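Enoyl-CoA hydratase (Geobacillus kaustophilus, PDB 2PPY) catalyses the hydration of 2-enoyl-CoA thioesters in fatty-acid beta-oxidation. Local coordinates at the interface of chains A and B. Coordinates in Å, arbitrary orientation; residue numbers count along the deposited sequence, not the author numbering. Chains: chain A/B, Enoyl-CoA hydratase.

Contact 1: the interface of chains A and B. Residues chain A 231-232, 234; chain B 88, 91, 95, 147-150, 153.
A:Glu234 reaches across to the backbone of B:Gly149, and its carboxylate OE2 accepts the amide N at 2.7 Å on the syn lone pair. CG lies anti to the backbone N (chi1 157°) and the chain runs on extended, which carries the carboxylate out to the glycine turn B:147-149. B:Gly149 takes a positive phi of 79° there, and its CA also packs against A:Glu234 CD. Water 1 joins the same OE2 to the carbonyls A:Ile231 O and B:Gly147 O, so the carboxylate is held directly and through solvent.

A:Ile231 crosses B:Asn91 obliquely, laying methyl CG2 on the side-chain amide, 3.5 Å from CG. That amide is kept in place by its own chain: ND2 donates to B:Gly147 O at 3.0 Å, close to the amide plane and on a carbonyl lone pair. The other branch of A:Ile231 points CD1 at the B:Arg153 guanidinium, 3.9 Å from NH2. B:Arg153 is fixed in turn by a salt bridge from NH1 to B:Asp95 OD1 (2.9 Å).

A:Arg232, bent at chi2 and chi3, slides past B:Asn91 in the opposite direction, the guanidinium and amide planes 64° apart. The guanidinium edge holds water 2 in its plane with both NH1 and NH2, and the water passes the contact on to B:Asp95 OD2. B:Leu88 crosses the arginine side chain at about a right angle, CD1 toward NH1.

Helix 227-242 of chain A thus packs, at this subunit interface, against helix 80-95 and the turn leading into helix 150-158 of chain B.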
loop_
_atom_site.group_PDB
_atom_site.type_symbol
_atom_site.label_atom_id
_atom_site.label_comp_id
_atom_site.label_asym_id
_atom_site.label_seq_id
_atom_site.Cartn_x
_atom_site.Cartn_y
_atom_site.Cartn_z
ATOM N N ILE A 231 10.142 -7.438 -4.842
ATOM C CA ILE A 231 11.202 -8.322 -5.274
ATOM C C ILE A 231 10.800 -9.019 -6.581
ATOM O O ILE A 231 11.655 -9.455 -7.343
ATOM C CB ILE A 231 11.544 -9.326 -4.157
ATOM C CG1 ILE A 231 12.031 -8.542 -2.924
ATOM C CG2 ILE A 231 12.619 -10.304 -4.632
ATOM C CD1 ILE A 231 12.302 -9.378 -1.692
ATOM N N ARG A 232 9.499 -9.106 -6.851
ATOM C CA ARG A 232 9.046 -9.713 -8.101
ATOM C C ARG A 232 9.394 -8.740 -9.238
ATOM O O ARG A 232 9.826 -9.151 -10.313
ATOM C CB ARG A 232 7.529 -9.947 -8.087
ATOM C CG ARG A 232 7.009 -10.883 -6.997
ATOM C CD ARG A 232 7.375 -12.338 -7.254
ATOM N NE ARG A 232 8.767 -12.630 -6.924
ATOM C CZ ARG A 232 9.247 -12.670 -5.688
ATOM N NH1 ARG A 232 10.532 -12.943 -5.481
ATOM N NH2 ARG A 232 8.442 -12.441 -4.660
ATOM N N GLU A 234 11.752 -6.580 -9.170
ATOM C CA GLU A 234 13.203 -6.636 -9.240
ATOM C C GLU A 234 13.624 -7.880 -10.011
ATOM O O GLU A 234 14.618 -7.866 -10.737
ATOM C CB GLU A 234 13.776 -6.682 -7.826
ATOM C CG GLU A 234 15.170 -7.284 -7.708
ATOM C CD GLU A 234 15.558 -7.544 -6.261
ATOM O OE1 GLU A 234 15.825 -6.565 -5.528
ATOM O OE2 GLU A 234 15.578 -8.730 -5.857
ATOM N N LEU B 88 14.188 -17.156 -7.711
ATOM C CA LEU B 88 12.899 -17.196 -7.036
ATOM C C LEU B 88 12.967 -18.039 -5.771
ATOM O O LEU B 88 12.444 -17.643 -4.728
ATOM C CB LEU B 88 11.817 -17.750 -7.974
ATOM C CG LEU B 88 10.402 -17.919 -7.398
ATOM C CD1 LEU B 88 9.839 -16.575 -6.963
ATOM C CD2 LEU B 88 9.504 -18.539 -8.452
ATOM N N ASN B 91 15.054 -16.223 -3.024
ATOM C CA ASN B 91 14.294 -15.109 -2.464
ATOM C C ASN B 91 13.229 -15.603 -1.488
ATOM O O ASN B 91 13.121 -15.095 -0.371
ATOM C CB ASN B 91 13.624 -14.297 -3.577
ATOM C CG ASN B 91 14.521 -13.202 -4.118
ATOM O OD1 ASN B 91 15.080 -12.418 -3.355
ATOM N ND2 ASN B 91 14.647 -13.132 -5.437
ATOM N N ASP B 95 12.785 -14.811 2.353
ATOM C CA ASP B 95 11.538 -14.200 2.811
ATOM C C ASP B 95 11.007 -14.865 4.077
ATOM O O ASP B 95 10.373 -14.214 4.903
ATOM C CB ASP B 95 10.447 -14.291 1.736
ATOM C CG ASP B 95 10.792 -13.529 0.466
ATOM O OD1 ASP B 95 11.534 -12.524 0.539
ATOM O OD2 ASP B 95 10.293 -13.932 -0.610
ATOM N N GLY B 147 19.690 -9.366 -7.428
ATOM C CA GLY B 147 18.349 -9.905 -7.575
ATOM C C GLY B 147 17.829 -10.849 -6.513
ATOM O O GLY B 147 16.876 -11.591 -6.755
ATOM N N THR B 148 18.445 -10.845 -5.340
ATOM C CA THR B 148 17.968 -11.703 -4.263
ATOM C C THR B 148 17.455 -10.769 -3.174
ATOM O O THR B 148 17.802 -10.909 -2.005
ATOM C CB THR B 148 19.091 -12.595 -3.689
ATOM O OG1 THR B 148 19.911 -13.086 -4.758
ATOM C CG2 THR B 148 18.488 -13.783 -2.956
ATOM N N GLY B 149 16.642 -9.799 -3.590
ATOM C CA GLY B 149 16.074 -8.837 -2.663
ATOM C C GLY B 149 17.023 -7.729 -2.247
ATOM O O GLY B 149 16.639 -6.822 -1.505
ATOM N N GLY B 150 18.260 -7.790 -2.733
ATOM C CA GLY B 150 19.248 -6.785 -2.382
ATOM C C GLY B 150 18.888 -5.342 -2.706
ATOM O O GLY B 150 19.078 -4.452 -1.875
ATOM N N ARG B 153 15.723 -4.537 -0.295
ATOM C CA ARG B 153 15.986 -4.512 1.132
ATOM C C ARG B 153 16.988 -3.426 1.492
ATOM O O ARG B 153 16.872 -2.803 2.543
ATOM C CB ARG B 153 16.472 -5.884 1.624
ATOM C CG ARG B 153 15.398 -6.973 1.579
ATOM C CD ARG B 153 15.688 -8.085 2.582
ATOM N NE ARG B 153 14.589 -9.043 2.686
ATOM C CZ ARG B 153 14.362 -10.029 1.824
ATOM N NH1 ARG B 153 13.330 -10.840 2.003
ATOM N NH2 ARG B 153 15.172 -10.220 0.794
HETATM O O HOH W 1 14.133 -10.767 -7.406
HETATM O O HOH W 2 10.760 -12.744 -2.889
#

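Contact 2: the interface of chains A and B. Residues chain A 211, 214-215, 234, 237-238, 241; chain B 143-145.
The side-chain amide of A:Gln238 pairs with the backbone of B:Leu145 through two hydrogen bonds. OE1 accepts B:Leu145 N at 3.0 Å, nearly straight (173° at H), in the carbonyl plane and on a lone pair. NE2 donates to B:Leu145 O at 2.6 Å along a more bent path, the donor tilted 34° from that carbonyl plane. CG anti to the backbone N and a bend at chi2 turn the amide toward the extended loop, where it engages both polar backbone atoms of one residue.

Apolar contacts centre on the B:Leu145 side chain. Its CG stands between backbone N and carbonyl carbon (chi1 54°), folding the isobutyl group back beside the glutamine, with CD1 3.4 Å from A:Gln238 CD. On another flank CB meets A:Ile215 CG1 at 3.6 Å, the two side chains sliding past in opposite directions. A:Leu241 crosses at about a right angle, CD2 lying 3.7 Å from B:Leu145 CG. Further along, A:Ala211 CB touches the carbonyl of B:Gly143.

Within chain A, A:Asn214 ND2 donates to A:Leu237 O (3.0 Å), tying together the two helices that receive the leucine. Loop 143-145 of chain B therefore inserts its leucine between helices 209-222 and 227-242 of chain A.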
loop_
_atom_site.group_PDB
_atom_site.type_symbol
_atom_site.label_atom_id
_atom_site.label_comp_id
_atom_site.label_asym_id
_atom_site.label_seq_id
_atom_site.Cartn_x
_atom_site.Cartn_y
_atom_site.Cartn_z
ATOM N N ALA A 211 22.458 -2.524 -16.735
ATOM C CA ALA A 211 22.320 -2.956 -15.353
ATOM C C ALA A 211 22.075 -1.721 -14.497
ATOM O O ALA A 211 21.199 -1.714 -13.633
ATOM C CB ALA A 211 23.589 -3.672 -14.892
ATOM N N ASN A 214 18.415 -0.566 -15.121
ATOM C CA ASN A 214 17.418 -1.426 -14.498
ATOM C C ASN A 214 17.482 -1.341 -12.970
ATOM O O ASN A 214 16.468 -1.501 -12.298
ATOM C CB ASN A 214 17.591 -2.873 -14.982
ATOM C CG ASN A 214 16.893 -3.129 -16.309
ATOM O OD1 ASN A 214 16.574 -2.192 -17.044
ATOM N ND2 ASN A 214 16.656 -4.400 -16.625
ATOM N N ILE A 215 18.667 -1.082 -12.422
ATOM C CA ILE A 215 18.815 -0.951 -10.970
ATOM C C ILE A 215 18.062 0.295 -10.494
ATOM O O ILE A 215 17.338 0.258 -9.493
ATOM C CB ILE A 215 20.301 -0.801 -10.555
ATOM C CG1 ILE A 215 21.023 -2.141 -10.691
ATOM C CG2 ILE A 215 20.396 -0.289 -9.121
ATOM C CD1 ILE A 215 22.524 -2.048 -10.461
ATOM N N GLU A 234 11.752 -6.580 -9.170
ATOM C CA GLU A 234 13.203 -6.636 -9.240
ATOM C C GLU A 234 13.624 -7.880 -10.011
ATOM O O GLU A 234 14.618 -7.866 -10.737
ATOM C CB GLU A 234 13.776 -6.682 -7.826
ATOM C CG GLU A 234 15.170 -7.284 -7.708
ATOM C CD GLU A 234 15.558 -7.544 -6.261
ATOM O OE1 GLU A 234 15.825 -6.565 -5.528
ATOM O OE2 GLU A 234 15.578 -8.730 -5.857
ATOM N N LEU A 237 13.240 -7.348 -13.796
ATOM C CA LEU A 237 14.291 -6.469 -14.283
ATOM C C LEU A 237 15.574 -7.289 -14.396
ATOM O O LEU A 237 16.365 -7.099 -15.325
ATOM C CB LEU A 237 14.490 -5.293 -13.325
ATOM C CG LEU A 237 13.418 -4.200 -13.400
ATOM C CD1 LEU A 237 13.378 -3.419 -12.101
ATOM C CD2 LEU A 237 13.700 -3.281 -14.586
ATOM N N GLN A 238 15.768 -8.208 -13.452
ATOM C CA GLN A 238 16.941 -9.077 -13.456
ATOM C C GLN A 238 16.830 -10.061 -14.621
ATOM O O GLN A 238 17.831 -10.418 -15.241
ATOM C CB GLN A 238 17.040 -9.853 -12.143
ATOM C CG GLN A 238 18.235 -10.810 -12.062
ATOM C CD GLN A 238 19.537 -10.107 -11.725
ATOM O OE1 GLN A 238 19.977 -9.211 -12.445
ATOM N NE2 GLN A 238 20.161 -10.514 -10.624
ATOM N N LEU A 241 18.117 -8.542 -17.569
ATOM C CA LEU A 241 19.572 -8.464 -17.496
ATOM C C LEU A 241 20.237 -9.808 -17.785
ATOM O O LEU A 241 21.311 -9.850 -18.382
ATOM C CB LEU A 241 20.004 -7.945 -16.120
ATOM C CG LEU A 241 20.346 -6.453 -15.981
ATOM C CD1 LEU A 241 19.557 -5.604 -16.967
ATOM C CD2 LEU A 241 20.082 -6.023 -14.553
ATOM N N GLY B 143 27.260 -7.069 -14.985
ATOM C CA GLY B 143 26.179 -6.858 -15.931
ATOM C C GLY B 143 24.819 -7.279 -15.408
ATOM O O GLY B 143 23.870 -7.388 -16.179
ATOM N N VAL B 144 24.725 -7.524 -14.104
ATOM C CA VAL B 144 23.463 -7.912 -13.473
ATOM C C VAL B 144 23.254 -7.076 -12.210
ATOM O O VAL B 144 24.089 -6.237 -11.873
ATOM C CB VAL B 144 23.451 -9.412 -13.091
ATOM C CG1 VAL B 144 23.601 -10.264 -14.338
ATOM C CG2 VAL B 144 24.572 -9.708 -12.100
ATOM N N LEU B 145 22.138 -7.296 -11.520
ATOM C CA LEU B 145 21.846 -6.557 -10.300
ATOM C C LEU B 145 21.661 -7.508 -9.128
ATOM O O LEU B 145 21.606 -8.722 -9.312
ATOM C CB LEU B 145 20.588 -5.690 -10.489
ATOM C CG LEU B 145 19.279 -6.333 -10.977
ATOM C CD1 LEU B 145 18.738 -7.303 -9.940
ATOM C CD2 LEU B 145 18.248 -5.237 -11.241
#

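Contact 3: the interface of chains A and B. Residues chain A 103, 125, 186, 200, 204; chain B 161, 164-165, 168-169.
B:Asp165 is the polar centre, meeting A:Arg186 tip to tip in a salt bridge and taking a phenol hydrogen bond from A:Tyr200. Both end nitrogens of the guanidinium converge on OD2, NH1 at 2.8 Å and NH2 at 2.9 Å. The oxygen lies close to the guanidinium plane, while the carboxylate is turned 45° against it. NH2 uses the syn lone pair; NH1 comes from the syn side but 31° out of the carboxylate plane. A:Tyr200 OH donates to OD1 at 2.6 Å from above the carboxylate plane. Each carboxylate oxygen is thereby engaged, and the nearby arginine would probably favour the charged form of the acid.

Around this polar group lies an apolar shell. B:Thr169 CG2 packs against the phenol end of A:Tyr200, 3.6 Å from CZ. B:Ile168, with CG1 between backbone N and carbonyl carbon (chi1 66°), sends CD1 to A:Leu204 CD1 at 3.7 Å and near methyl CD1 of A:Leu125. The other methyl of A:Leu125, CD2, meets B:Leu164 CD2 at 3.9 Å.

Farther out, B:Thr169 OG1 donates to B:Asp165 O (3.1 Å), a bond inside the helix that probably helps fix the rotation that leaves CG2 facing the tyrosine.

Helix 160-169 of chain B lies against helix 193-205 and the starts of strands 103-108, 125-129 and 186-188 of chain A.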
loop_
_atom_site.group_PDB
_atom_site.type_symbol
_atom_site.label_atom_id
_atom_site.label_comp_id
_atom_site.label_asym_id
_atom_site.label_seq_id
_atom_site.Cartn_x
_atom_site.Cartn_y
_atom_site.Cartn_z
ATOM N N VAL A 103 19.999 7.691 -15.352
ATOM C CA VAL A 103 20.179 8.064 -13.962
ATOM C C VAL A 103 20.253 9.590 -13.965
ATOM O O VAL A 103 21.088 10.178 -14.658
ATOM C CB VAL A 103 21.491 7.487 -13.385
ATOM C CG1 VAL A 103 21.785 8.097 -12.021
ATOM C CG2 VAL A 103 21.377 5.978 -13.267
ATOM N N LEU A 125 19.899 11.302 -7.744
ATOM C CA LEU A 125 20.989 11.654 -6.840
ATOM C C LEU A 125 21.186 13.165 -6.791
ATOM O O LEU A 125 20.817 13.873 -7.719
ATOM C CB LEU A 125 22.294 10.999 -7.305
ATOM C CG LEU A 125 22.369 9.474 -7.415
ATOM C CD1 LEU A 125 23.581 9.075 -8.260
ATOM C CD2 LEU A 125 22.441 8.859 -6.026
ATOM N N ARG A 186 26.395 13.664 -1.930
ATOM C CA ARG A 186 27.804 14.043 -1.924
ATOM C C ARG A 186 27.967 15.542 -1.772
ATOM O O ARG A 186 27.134 16.318 -2.234
ATOM C CB ARG A 186 28.476 13.653 -3.243
ATOM C CG ARG A 186 28.484 12.184 -3.579
ATOM C CD ARG A 186 29.716 11.495 -3.042
ATOM N NE ARG A 186 29.854 10.166 -3.627
ATOM C CZ ARG A 186 28.993 9.173 -3.433
ATOM N NH1 ARG A 186 27.928 9.353 -2.658
ATOM N NH2 ARG A 186 29.188 8.005 -4.025
ATOM N N TYR A 200 31.765 11.060 -11.890
ATOM C CA TYR A 200 30.873 10.020 -11.388
ATOM C C TYR A 200 30.008 9.516 -12.531
ATOM O O TYR A 200 29.856 8.309 -12.721
ATOM C CB TYR A 200 29.998 10.588 -10.265
ATOM C CG TYR A 200 29.061 9.598 -9.601
ATOM C CD1 TYR A 200 27.863 9.219 -10.209
ATOM C CD2 TYR A 200 29.350 9.079 -8.336
ATOM C CE1 TYR A 200 26.967 8.351 -9.569
ATOM C CE2 TYR A 200 28.463 8.209 -7.689
ATOM C CZ TYR A 200 27.272 7.853 -8.312
ATOM O OH TYR A 200 26.377 7.022 -7.670
ATOM N N LEU A 204 29.653 5.699 -14.615
ATOM C CA LEU A 204 28.395 5.000 -14.853
ATOM C C LEU A 204 28.236 4.714 -16.340
ATOM O O LEU A 204 27.957 3.580 -16.736
ATOM C CB LEU A 204 27.199 5.833 -14.370
ATOM C CG LEU A 204 26.991 5.992 -12.862
ATOM C CD1 LEU A 204 25.719 6.790 -12.606
ATOM C CD2 LEU A 204 26.893 4.617 -12.211
ATOM N N SER B 161 17.889 6.494 -1.947
ATOM C CA SER B 161 18.909 7.224 -2.690
ATOM C C SER B 161 20.296 6.660 -2.394
ATOM O O SER B 161 21.098 6.441 -3.304
ATOM C CB SER B 161 18.854 8.712 -2.341
ATOM O OG SER B 161 19.608 9.479 -3.265
ATOM N N LEU B 164 20.605 3.320 -4.004
ATOM C CA LEU B 164 20.763 3.451 -5.448
ATOM C C LEU B 164 22.218 3.741 -5.799
ATOM O O LEU B 164 22.765 3.178 -6.747
ATOM C CB LEU B 164 19.851 4.567 -5.978
ATOM C CG LEU B 164 19.831 4.773 -7.496
ATOM C CD1 LEU B 164 18.405 5.066 -7.946
ATOM C CD2 LEU B 164 20.770 5.909 -7.892
ATOM N N ASP B 165 22.831 4.631 -5.028
ATOM C CA ASP B 165 24.228 4.997 -5.217
ATOM C C ASP B 165 25.059 3.711 -5.127
ATOM O O ASP B 165 25.760 3.340 -6.074
ATOM C CB ASP B 165 24.621 5.998 -4.120
ATOM C CG ASP B 165 26.067 6.454 -4.202
ATOM O OD1 ASP B 165 26.727 6.275 -5.251
ATOM O OD2 ASP B 165 26.540 7.018 -3.194
ATOM N N ILE B 168 24.323 1.093 -8.091
ATOM C CA ILE B 168 24.778 1.422 -9.439
ATOM C C ILE B 168 26.294 1.507 -9.608
ATOM O O ILE B 168 26.807 1.266 -10.698
ATOM C CB ILE B 168 24.155 2.742 -9.951
ATOM C CG1 ILE B 168 24.659 3.923 -9.129
ATOM C CG2 ILE B 168 22.642 2.645 -9.911
ATOM C CD1 ILE B 168 24.191 5.263 -9.653
ATOM N N THR B 169 27.009 1.848 -8.541
ATOM C CA THR B 169 28.465 1.939 -8.605
ATOM C C THR B 169 29.058 0.600 -8.174
ATOM O O THR B 169 30.220 0.295 -8.453
ATOM C CB THR B 169 29.007 3.051 -7.682
ATOM O OG1 THR B 169 28.820 2.676 -6.312
ATOM C CG2 THR B 169 28.281 4.366 -7.944
#

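Contacts 1 and 2 adjoin, their C-alpha centres about 12 Å apart, and share A:Glu234; helix 227-242 of chain A serves both. Contact 3 lies about 15 Å from contact 2 and 20 Å from contact 1, and uses other elements of chain A. On chain B the contacts follow one stretch of sequence, from loop 143-149 through helix 150-158 to helix 160-169, with helix 80-95 added at contact 1. They are parts of one interface, which is not an exact two-fold. The deposited assembly holds six copies, consistent with the hexamers common among crotonase-family enzymes, so this interface probably helps to build it.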